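Oxidoreductase (Listeria innocua, PDB 3E18) binds NAD through a Rossmann-fold domain and is probably a dehydrogenase of the GFO/IDH/MocA family. Local coordinates at the interface of chains A and B. Residues are numbered along the deposited sequence; one frame, centred on the assembly and turned at random. Chains: chain A/B, oxidoreductase.

Contact 1: the interface of chains A and B. Residues chain A 156-158, 204, 230-231, 233; chain B 284-285, 287.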
ATOM      1  N   ALA A 156       2.946 -13.155 -12.528  1.00 30.86           N
ATOM      2  CA  ALA A 156       1.708 -13.509 -13.202  1.00 31.08           C
ATOM      3  C   ALA A 156       1.727 -14.957 -13.687  1.00 35.63           C
ATOM      4  O   ALA A 156       1.499 -15.234 -14.861  1.00 39.50           O
ATOM      5  CB  ALA A 156       1.416 -12.545 -14.343  1.00 31.59           C
ATOM      6  N   ASN A 157       1.998 -15.874 -12.765  1.00 38.70           N
ATOM      7  CA  ASN A 157       2.036 -17.299 -13.084  1.00 40.65           C
ATOM      8  C   ASN A 157       0.955 -18.119 -12.372  1.00 41.71           C
ATOM      9  O   ASN A 157       0.838 -19.331 -12.591  1.00 45.25           O
ATOM     10  CB  ASN A 157       3.437 -17.867 -12.820  1.00 37.01           C
ATOM     11  CG  ASN A 157       4.449 -17.437 -13.873  1.00 37.43           C
ATOM     12  OD1 ASN A 157       4.120 -17.321 -15.052  1.00 40.77           O
ATOM     13  ND2 ASN A 157       5.690 -17.199 -13.449  1.00 40.09           N
ATOM     14  N   GLY A 158       0.146 -17.454 -11.546  1.00 39.10           N
ATOM     15  CA  GLY A 158      -0.932 -18.136 -10.838  1.00 35.46           C
ATOM     16  C   GLY A 158      -0.423 -18.987  -9.688  1.00 35.12           C
ATOM     17  O   GLY A 158       0.675 -18.754  -9.180  1.00 34.40           O
ATOM     18  N   LEU A 204      -8.503 -15.539  -9.244  1.00 38.42           N
ATOM     19  CA  LEU A 204      -8.393 -16.719 -10.096  1.00 38.71           C
ATOM     20  C   LEU A 204      -9.576 -17.677  -9.938  1.00 41.08           C
ATOM     21  O   LEU A 204      -9.788 -18.556 -10.778  1.00 43.60           O
ATOM     22  CB  LEU A 204      -7.060 -17.433  -9.869  1.00 38.74           C
ATOM     23  CG  LEU A 204      -5.834 -16.681 -10.396  1.00 40.75           C
ATOM     24  CD1 LEU A 204      -4.589 -17.513 -10.241  1.00 43.47           C
ATOM     25  CD2 LEU A 204      -6.008 -16.255 -11.846  1.00 45.35           C
ATOM     26  N   THR A 230      -0.171 -13.099  -7.639  1.00 29.08           N
ATOM     27  CA  THR A 230       0.136 -14.051  -8.716  1.00 27.90           C
ATOM     28  C   THR A 230      -0.622 -13.698  -9.986  1.00 32.20           C
ATOM     29  O   THR A 230      -0.682 -14.492 -10.934  1.00 32.67           O
ATOM     30  CB  THR A 230      -0.155 -15.531  -8.304  1.00 24.87           C
ATOM     31  OG1 THR A 230      -1.513 -15.680  -7.847  1.00 28.76           O
ATOM     32  CG2 THR A 230       0.797 -15.990  -7.218  1.00 29.15           C
ATOM     33  N   THR A 231      -1.170 -12.483 -10.017  1.00 29.74           N
ATOM     34  CA  THR A 231      -1.988 -12.001 -11.144  1.00 31.88           C
ATOM     35  C   THR A 231      -1.499 -10.623 -11.609  1.00 30.70           C
ATOM     36  O   THR A 231      -2.268  -9.811 -12.133  1.00 33.80           O
ATOM     37  CB  THR A 231      -3.475 -11.886 -10.730  1.00 31.60           C
ATOM     38  OG1 THR A 231      -3.572 -11.167  -9.485  1.00 32.78           O
ATOM     39  CG2 THR A 231      -4.078 -13.262 -10.530  1.00 32.74           C
ATOM     40  N   PHE A 233       0.792  -8.609 -13.945  1.00 26.84           N
ATOM     41  CA  PHE A 233       1.540  -8.623 -15.204  1.00 31.86           C
ATOM     42  C   PHE A 233       2.627  -7.551 -15.218  1.00 31.25           C
ATOM     43  O   PHE A 233       3.525  -7.561 -16.060  1.00 28.09           O
ATOM     44  CB  PHE A 233       0.581  -8.487 -16.387  1.00 29.94           C
ATOM     45  CG  PHE A 233      -0.350  -9.657 -16.539  1.00 34.72           C
ATOM     46  CD1 PHE A 233       0.053 -10.795 -17.249  1.00 33.28           C
ATOM     47  CD2 PHE A 233      -1.631  -9.624 -15.995  1.00 34.23           C
ATOM     48  CE1 PHE A 233      -0.794 -11.881 -17.390  1.00 32.45           C
ATOM     49  CE2 PHE A 233      -2.490 -10.703 -16.132  1.00 35.52           C
ATOM     50  CZ  PHE A 233      -2.068 -11.842 -16.834  1.00 38.36           C
TER
ATOM     51  N   MET B 284     -10.722 -14.566 -13.827  1.00 68.35           N
ATOM     52  CA  MET B 284      -9.489 -14.577 -14.617  1.00 61.98           C
ATOM     53  C   MET B 284      -9.088 -15.957 -15.125  1.00 63.77           C
ATOM     54  O   MET B 284      -9.157 -16.944 -14.388  1.00 65.39           O
ATOM     55  CB  MET B 284      -8.324 -14.029 -13.793  1.00 63.65           C
ATOM     56  CG  MET B 284      -8.333 -12.543 -13.568  1.00 57.75           C
ATOM     57  SD  MET B 284      -6.791 -11.963 -12.843  1.00 45.95           S
ATOM     58  CE  MET B 284      -5.559 -12.536 -14.037  1.00 43.65           C
ATOM     59  N   ALA B 285      -8.647 -16.002 -16.383  1.00 62.83           N
ATOM     60  CA  ALA B 285      -7.969 -17.168 -16.949  1.00 63.17           C
ATOM     61  C   ALA B 285      -6.619 -17.376 -16.240  1.00 64.42           C
ATOM     62  O   ALA B 285      -6.020 -16.397 -15.777  1.00 65.01           O
ATOM     63  CB  ALA B 285      -7.762 -16.971 -18.450  1.00 63.78           C
ATOM     64  N   PRO B 287      -3.027 -17.242 -15.544  1.00 49.59           N
ATOM     65  CA  PRO B 287      -2.046 -16.395 -16.204  1.00 48.48           C
ATOM     66  C   PRO B 287      -0.698 -17.086 -16.399  1.00 49.49           C
ATOM     67  O   PRO B 287      -0.369 -18.046 -15.691  1.00 50.00           O
ATOM     68  CB  PRO B 287      -1.914 -15.206 -15.245  1.00 47.28           C
ATOM     69  CG  PRO B 287      -2.221 -15.763 -13.904  1.00 43.88           C
ATOM     70  CD  PRO B 287      -3.099 -16.979 -14.094  1.00 49.98           C
TER
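B:Pro287 touches A:Leu204 and A:Phe233 with different atoms of its pyrrolidine ring. B:Pro287 CD lies 3.7 Å from the methyl CD2 of A:Leu204, the two side chains reaching toward each other tip to tip. B:Pro287 CB lies 3.7 Å from CZ, the para carbon of A:Phe233, and here the side chains cross at about a right angle. CG of B:Pro287 comes 3.6 Å from the carbonyl oxygen O of A:Thr230. B:Met284, in the same loop, adds further apolar surface. B:Met284 CB rests 3.8 Å from CD2 of A:Leu204, so this methyl touches both loop residues. The thioether then crosses A:Thr231 obliquely, with B:Met284 SD 3.8 Å from the methyl CG2 of A:Thr231. A bend at the last torsion (chi3 57°) keeps the terminal methyl CE against the same threonine. The site is an apolar patch of the A-B interface of the deposited assembly, where a chain B loop holding 284-287 packs on loop residues 156-158, 204 and 230-233 of chain A. No nitrogen or oxygen of one chain is within bonding reach of the other, so the fit rests on shape. B:Pro287 hides 93 Å² and B:Met284 51 Å². A:Ala156 has two roles. From within chain A, A:Ala156 CB backs the A:Phe233 ring, 3.6 Å above its plane and toward the rim. In the first shell, A:Ala156 O lies 3.4 Å from CB of B:Pro287.

Contact 2: the interface of chains A and B. Residues chain A 281, 283-284; chain B 153-155, 173, 177, 228-230.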
ATOM      1  N   THR A 281       2.892  22.410  -8.548  1.00 53.84           N
ATOM      2  CA  THR A 281       3.253  21.906  -7.220  1.00 50.57           C
ATOM      3  C   THR A 281       4.718  22.143  -6.853  1.00 51.70           C
ATOM      4  O   THR A 281       5.622  21.921  -7.660  1.00 49.29           O
ATOM      5  CB  THR A 281       2.893  20.399  -7.032  1.00 46.22           C
ATOM      6  OG1 THR A 281       3.119  20.020  -5.665  1.00 49.62           O
ATOM      7  CG2 THR A 281       3.716  19.488  -7.967  1.00 32.06           C
ATOM      8  N   THR A 283       5.584  21.203  -3.266  1.00 55.05           N
ATOM      9  CA  THR A 283       5.718  20.119  -2.276  1.00 50.89           C
ATOM     10  C   THR A 283       5.866  18.709  -2.876  1.00 45.33           C
ATOM     11  O   THR A 283       6.498  17.848  -2.276  1.00 43.71           O
ATOM     12  CB  THR A 283       4.553  20.141  -1.257  1.00 52.35           C
ATOM     13  OG1 THR A 283       4.512  18.908  -0.519  1.00 57.75           O
ATOM     14  CG2 THR A 283       3.245  20.321  -1.968  1.00 51.47           C
ATOM     15  N   MET A 284       5.290  18.484  -4.054  1.00 41.36           N
ATOM     16  CA  MET A 284       5.395  17.189  -4.724  1.00 38.73           C
ATOM     17  C   MET A 284       6.368  17.226  -5.910  1.00 42.38           C
ATOM     18  O   MET A 284       6.449  16.276  -6.697  1.00 41.19           O
ATOM     19  CB  MET A 284       4.002  16.676  -5.136  1.00 40.02           C
ATOM     20  CG  MET A 284       3.041  16.522  -3.949  1.00 34.50           C
ATOM     21  SD  MET A 284       3.600  15.349  -2.679  1.00 27.48           S
ATOM     22  CE  MET A 284       2.141  15.349  -1.623  1.00 35.64           C
TER
ATOM     23  N   VAL B 153       0.390   9.671  -4.335  1.00 20.95           N
ATOM     24  CA  VAL B 153       1.156  10.893  -4.563  1.00 25.64           C
ATOM     25  C   VAL B 153       2.261  11.006  -3.511  1.00 26.80           C
ATOM     26  O   VAL B 153       1.990  11.225  -2.323  1.00 25.59           O
ATOM     27  CB  VAL B 153       0.274  12.178  -4.622  1.00 26.25           C
ATOM     28  CG1 VAL B 153       1.141  13.417  -4.800  1.00 28.03           C
ATOM     29  CG2 VAL B 153      -0.696  12.098  -5.784  1.00 26.47           C
ATOM     30  N   HIS B 154       3.502  10.839  -3.963  1.00 25.86           N
ATOM     31  CA  HIS B 154       4.667  10.876  -3.078  1.00 23.81           C
ATOM     32  C   HIS B 154       5.550  12.079  -3.354  1.00 29.34           C
ATOM     33  O   HIS B 154       5.789  12.435  -4.508  1.00 30.26           O
ATOM     34  CB  HIS B 154       5.533   9.628  -3.255  1.00 20.35           C
ATOM     35  CG  HIS B 154       4.948   8.376  -2.662  1.00 27.68           C
ATOM     36  ND1 HIS B 154       5.449   7.121  -2.946  1.00 27.92           N
ATOM     37  CD2 HIS B 154       3.907   8.186  -1.818  1.00 29.31           C
ATOM     38  CE1 HIS B 154       4.748   6.215  -2.290  1.00 26.63           C
ATOM     39  NE2 HIS B 154       3.806   6.834  -1.598  1.00 31.14           N
ATOM     40  N   GLY B 155       6.047  12.688  -2.287  1.00 28.48           N
ATOM     41  CA  GLY B 155       7.036  13.757  -2.391  1.00 28.02           C
ATOM     42  C   GLY B 155       7.975  13.674  -1.205  1.00 28.46           C
ATOM     43  O   GLY B 155       7.731  12.906  -0.277  1.00 25.94           O
ATOM     44  N   MET B 173      -2.176  16.166   5.311  1.00 23.90           N
ATOM     45  CA  MET B 173      -2.199  15.678   3.924  1.00 20.20           C
ATOM     46  C   MET B 173      -3.471  14.970   3.453  1.00 25.82           C
ATOM     47  O   MET B 173      -3.726  14.930   2.244  1.00 26.48           O
ATOM     48  CB  MET B 173      -0.974  14.805   3.629  1.00 22.17           C
ATOM     49  CG  MET B 173       0.336  15.583   3.388  1.00 28.22           C
ATOM     50  SD  MET B 173       0.323  16.913   2.154  1.00 24.43           S
ATOM     51  CE  MET B 173       0.295  18.296   3.271  1.00 19.92           C
ATOM     52  N   TRP B 177      -4.077  16.761  -0.024  1.00 32.09           N
ATOM     53  CA  TRP B 177      -3.965  15.968  -1.239  1.00 30.77           C
ATOM     54  C   TRP B 177      -4.943  14.815  -1.246  1.00 29.01           C
ATOM     55  O   TRP B 177      -5.410  14.418  -2.297  1.00 24.89           O
ATOM     56  CB  TRP B 177      -2.533  15.463  -1.425  1.00 30.27           C
ATOM     57  CG  TRP B 177      -1.731  16.366  -2.284  1.00 32.40           C
ATOM     58  CD1 TRP B 177      -0.930  17.404  -1.884  1.00 37.11           C
ATOM     59  CD2 TRP B 177      -1.675  16.342  -3.712  1.00 32.67           C
ATOM     60  NE1 TRP B 177      -0.372  18.015  -2.979  1.00 36.82           N
ATOM     61  CE2 TRP B 177      -0.814  17.383  -4.113  1.00 32.54           C
ATOM     62  CE3 TRP B 177      -2.279  15.539  -4.693  1.00 31.19           C
ATOM     63  CZ2 TRP B 177      -0.528  17.638  -5.453  1.00 35.79           C
ATOM     64  CZ3 TRP B 177      -1.987  15.793  -6.031  1.00 33.79           C
ATOM     65  CH2 TRP B 177      -1.119  16.831  -6.391  1.00 33.00           C
ATOM     66  N   VAL B 228      -0.846   9.123   0.256  1.00 15.83           N
ATOM     67  CA  VAL B 228      -0.113  10.371   0.060  1.00 17.95           C
ATOM     68  C   VAL B 228       1.091  10.331   1.008  1.00 24.51           C
ATOM     69  O   VAL B 228       0.952   9.914   2.151  1.00 21.62           O
ATOM     70  CB  VAL B 228      -0.999  11.628   0.324  1.00 25.12           C
ATOM     71  CG1 VAL B 228      -0.169  12.919   0.400  1.00 26.59           C
ATOM     72  CG2 VAL B 228      -2.069  11.764  -0.759  1.00 21.26           C
ATOM     73  N   GLY B 229       2.268  10.728   0.537  1.00 26.57           N
ATOM     74  CA  GLY B 229       3.448  10.785   1.404  1.00 24.00           C
ATOM     75  C   GLY B 229       4.285  12.014   1.139  1.00 25.88           C
ATOM     76  O   GLY B 229       4.390  12.436   0.001  1.00 27.65           O
ATOM     77  N   THR B 230       4.847  12.616   2.197  1.00 26.13           N
ATOM     78  CA  THR B 230       5.715  13.784   2.046  1.00 24.52           C
ATOM     79  C   THR B 230       7.156  13.525   2.533  1.00 26.07           C
ATOM     80  O   THR B 230       7.988  14.425   2.558  1.00 28.86           O
ATOM     81  CB  THR B 230       5.145  15.054   2.729  1.00 24.48           C
ATOM     82  OG1 THR B 230       4.969  14.823   4.132  1.00 24.84           O
ATOM     83  CG2 THR B 230       3.821  15.468   2.099  1.00 27.86           C
TER
HETATM   84  O   HOH W   1       5.039  13.901  -6.772  1.00 56.06           O
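The loop following strand 279-281 of chain A meets chain B where the end of strand 146-154, the start of helix 173-188 and the end of strand 223-229 come together. A:Met284 carries the contact, hiding 118 Å². Its chain bends at chi2 (-60°), and the thioether then runs on to a terminal methyl with chi3 anti. That methyl, A:Met284 CE, lies over the face of the five-membered ring of B:Trp177, 3.9 Å from its centroid, a CH-pi contact. Farther back, A:Met284 CG sits 3.5 Å above the B:Trp177 indole plane, toward the rim. B:Val153 crosses the methionine at about a right angle and places CG1 3.7 Å from CG of A:Met284; CG1 of B:Val153 also lies over the rim of that indole face. A:Met284 SD is 3.6 Å from the backbone N of B:Gly155, a packing contact. B:Val228 CG1, 3.9 Å from CE of A:Met284, helps enclose the tip. Within chain A, the backbone N of A:Met284 donates to the hydroxyl OG1 of A:Thr281 (3.1 Å, 154° at H), which ties the loop back to its strand. A water joins the carbonyl oxygens of A:Met284 and B:His154, 2.8 Å from each O. The chain B residues all belong to the GFO/IDH/MocA C-terminal domain, whose two strand ends hold the methionine beside the helix's first turns.

Contact 3: the interface of chains A and B. Residues chain A 197, 213, 215, 225; chain B 197, 199, 213, 215, 225.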
ATOM      1  N   SER A 197      -4.519  -5.912   9.536  1.00 25.35           N
ATOM      2  CA  SER A 197      -5.695  -5.926   8.683  1.00 19.35           C
ATOM      3  C   SER A 197      -5.207  -6.645   7.432  1.00 21.50           C
ATOM      4  O   SER A 197      -4.021  -6.640   7.159  1.00 21.91           O
ATOM      5  CB  SER A 197      -6.135  -4.503   8.348  1.00 21.31           C
ATOM      6  OG  SER A 197      -5.170  -3.800   7.587  1.00 30.67           O
ATOM      7  N   VAL A 213      -2.804  -8.977   0.769  1.00 23.64           N
ATOM      8  CA  VAL A 213      -2.053  -7.850   1.249  1.00 18.85           C
ATOM      9  C   VAL A 213      -2.408  -7.756   2.724  1.00 22.00           C
ATOM     10  O   VAL A 213      -3.526  -8.079   3.107  1.00 18.52           O
ATOM     11  CB  VAL A 213      -2.382  -6.539   0.463  1.00 21.74           C
ATOM     12  CG1 VAL A 213      -3.887  -6.352   0.290  1.00 26.53           C
ATOM     13  CG2 VAL A 213      -1.745  -5.317   1.122  1.00 20.12           C
ATOM     14  N   PHE A 215      -1.562  -5.172   6.390  1.00 23.21           N
ATOM     15  CA  PHE A 215      -0.896  -4.014   6.940  1.00 23.39           C
ATOM     16  C   PHE A 215      -0.745  -4.313   8.414  1.00 29.64           C
ATOM     17  O   PHE A 215      -1.738  -4.545   9.117  1.00 20.90           O
ATOM     18  CB  PHE A 215      -1.715  -2.726   6.721  1.00 32.64           C
ATOM     19  CG  PHE A 215      -0.928  -1.438   6.950  1.00 33.99           C
ATOM     20  CD1 PHE A 215      -0.279  -0.811   5.896  1.00 32.00           C
ATOM     21  CD2 PHE A 215      -0.850  -0.853   8.221  1.00 33.98           C
ATOM     22  CE1 PHE A 215       0.449   0.376   6.089  1.00 34.71           C
ATOM     23  CE2 PHE A 215      -0.133   0.321   8.422  1.00 40.01           C
ATOM     24  CZ  PHE A 215       0.517   0.944   7.346  1.00 35.35           C
ATOM     25  N   GLN A 225       3.761  -3.369   5.189  1.00 21.97           N
ATOM     26  CA  GLN A 225       2.761  -3.872   4.293  1.00 23.60           C
ATOM     27  C   GLN A 225       3.426  -5.029   3.587  1.00 20.76           C
ATOM     28  O   GLN A 225       4.514  -4.850   3.051  1.00 22.99           O
ATOM     29  CB  GLN A 225       2.346  -2.807   3.285  1.00 24.07           C
ATOM     30  CG  GLN A 225       1.299  -3.312   2.272  1.00 26.45           C
ATOM     31  CD  GLN A 225       0.739  -2.208   1.395  1.00 33.03           C
ATOM     32  OE1 GLN A 225       0.666  -1.060   1.812  1.00 29.78           O
ATOM     33  NE2 GLN A 225       0.350  -2.551   0.161  1.00 21.33           N
TER
ATOM     34  N   SER B 197     -10.144   1.055   5.883  1.00 25.27           N
ATOM     35  CA  SER B 197      -9.134   1.052   6.950  1.00 26.94           C
ATOM     36  C   SER B 197      -8.061   2.067   6.624  1.00 28.42           C
ATOM     37  O   SER B 197      -7.782   2.327   5.453  1.00 22.96           O
ATOM     38  CB  SER B 197      -8.527  -0.340   7.194  1.00 26.16           C
ATOM     39  OG  SER B 197      -7.644  -0.734   6.152  1.00 28.21           O
ATOM     40  N   ASN B 199      -4.218   4.302   7.997  1.00 24.38           N
ATOM     41  CA  ASN B 199      -3.140   4.685   8.896  1.00 27.25           C
ATOM     42  C   ASN B 199      -2.596   6.058   8.530  1.00 29.33           C
ATOM     43  O   ASN B 199      -2.322   6.310   7.382  1.00 20.55           O
ATOM     44  CB  ASN B 199      -2.033   3.641   8.881  1.00 28.43           C
ATOM     45  CG  ASN B 199      -2.157   2.664  10.031  1.00 51.25           C
ATOM     46  OD1 ASN B 199      -1.433   2.774  11.031  1.00 58.67           O
ATOM     47  ND2 ASN B 199      -3.094   1.717   9.915  1.00 39.83           N
ATOM     48  N   VAL B 213      -2.196   6.214   4.433  1.00 25.37           N
ATOM     49  CA  VAL B 213      -2.594   5.169   3.490  1.00 23.45           C
ATOM     50  C   VAL B 213      -4.025   4.771   3.877  1.00 25.80           C
ATOM     51  O   VAL B 213      -4.412   4.825   5.066  1.00 21.59           O
ATOM     52  CB  VAL B 213      -1.596   3.963   3.470  1.00 23.85           C
ATOM     53  CG1 VAL B 213      -1.557   3.243   4.758  1.00 21.18           C
ATOM     54  CG2 VAL B 213      -1.931   2.938   2.346  1.00 17.85           C
ATOM     55  N   PHE B 215      -7.129   1.746   2.775  1.00 25.40           N
ATOM     56  CA  PHE B 215      -7.590   0.599   2.010  0.50 26.09           C
ATOM     57  C   PHE B 215      -9.118   0.677   1.976  1.00 26.38           C
ATOM     58  O   PHE B 215      -9.775   0.685   3.040  1.00 24.12           O
ATOM     59  CB  PHE B 215      -7.125  -0.712   2.668  0.50 24.89           C
ATOM     60  CG  PHE B 215      -5.634  -0.774   2.948  0.50 20.54           C
ATOM     61  CD1 PHE B 215      -4.770  -1.366   2.047  0.50 22.49           C
ATOM     62  CD2 PHE B 215      -5.104  -0.256   4.141  0.50 26.75           C
ATOM     63  CE1 PHE B 215      -3.391  -1.440   2.307  0.50 20.29           C
ATOM     64  CE2 PHE B 215      -3.740  -0.320   4.396  0.50 25.78           C
ATOM     65  CZ  PHE B 215      -2.881  -0.916   3.471  0.50 21.75           C
ATOM     66  N   GLN B 225      -6.245   1.250  -2.986  1.00 27.16           N
ATOM     67  CA  GLN B 225      -5.300   1.777  -2.011  1.00 26.76           C
ATOM     68  C   GLN B 225      -4.959   3.190  -2.421  1.00 23.91           C
ATOM     69  O   GLN B 225      -4.511   3.428  -3.536  1.00 20.81           O
ATOM     70  CB  GLN B 225      -4.037   0.910  -1.937  1.00 25.90           C
ATOM     71  CG  GLN B 225      -2.989   1.467  -0.988  1.00 30.74           C
ATOM     72  CD  GLN B 225      -1.940   0.451  -0.580  1.00 34.74           C
ATOM     73  OE1 GLN B 225      -2.160  -0.749  -0.668  1.00 26.44           O
ATOM     74  NE2 GLN B 225      -0.805   0.939  -0.078  1.00 32.36           N
TER
HETATM   75  O   HOH W   2      -5.304  -1.112   7.475  1.00 46.15           O
HETATM   76  O   HOH W   3      -7.317  -3.580   5.344  1.00 59.61           O
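A:Phe215 and B:Phe215 hide 70 and 56 Å² and meet with their side chains crossing at about a right angle. A:Phe215 CD1 lies at the edge of the B:Phe215 ring, in its plane, 3.6 Å from B:Phe215 CZ. The two copies use different first torsions: CG is anti to the backbone N in A:Phe215 (chi1 -165°), but anti to the carbonyl carbon in B:Phe215 (chi1 -52°). The equivalent rings therefore break the local two-fold symmetry. This is a strand-to-strand face of the interface: strands 193-201, 211-218 and 223-229 of both chains face each other, and the same residues of both copies meet. B:Asn199, next most buried after the phenylalanines, covers the far end of the A:Phe215 ring with its amide. A:Phe215 CE2 is 3.5 Å from the amide carbon CG of B:Asn199. A:Phe215 CE1 lies 3.7 Å from CG1 of B:Val213. The two Gln225 side chains, both extended beyond CG, reach toward each other tip to tip. B:Gln225 NE2 donates to OE1 of A:Gln225 over 3.1 Å (149° at H), using a lone pair in the acceptor's carbonyl plane, though that oxygen is tilted from the donor's amide plane. The reciprocal bond, from A:Gln225 NE2 to B:Gln225 OE1, is weak at 3.2 Å. Two waters link the Ser197 hydroxyls. Water 2 lies 2.7 Å from OG of A:Ser197 and of B:Ser197, and water 3 lies 3.1 Å from A:Ser197 OG and 3.0 Å from B:Ser197 OG.

Measured between the centres of their C-alpha atoms, contacts 1 and 2 are about 32 Å apart, while contact 3 lies about 22 Å from contact 1 and 18 Å from contact 2. Contacts 1 and 2 have reversed chain roles: each pairs the loop around Met284 of one chain with the 156 or 153-155 region and Thr230 of the other, though with different packing partners. Strand 223-229 serves contacts 2 and 3. Together they form one extended face between the two copies of the deposited assembly, departing from exact two-fold symmetry; this dimer may or may not be the biological form.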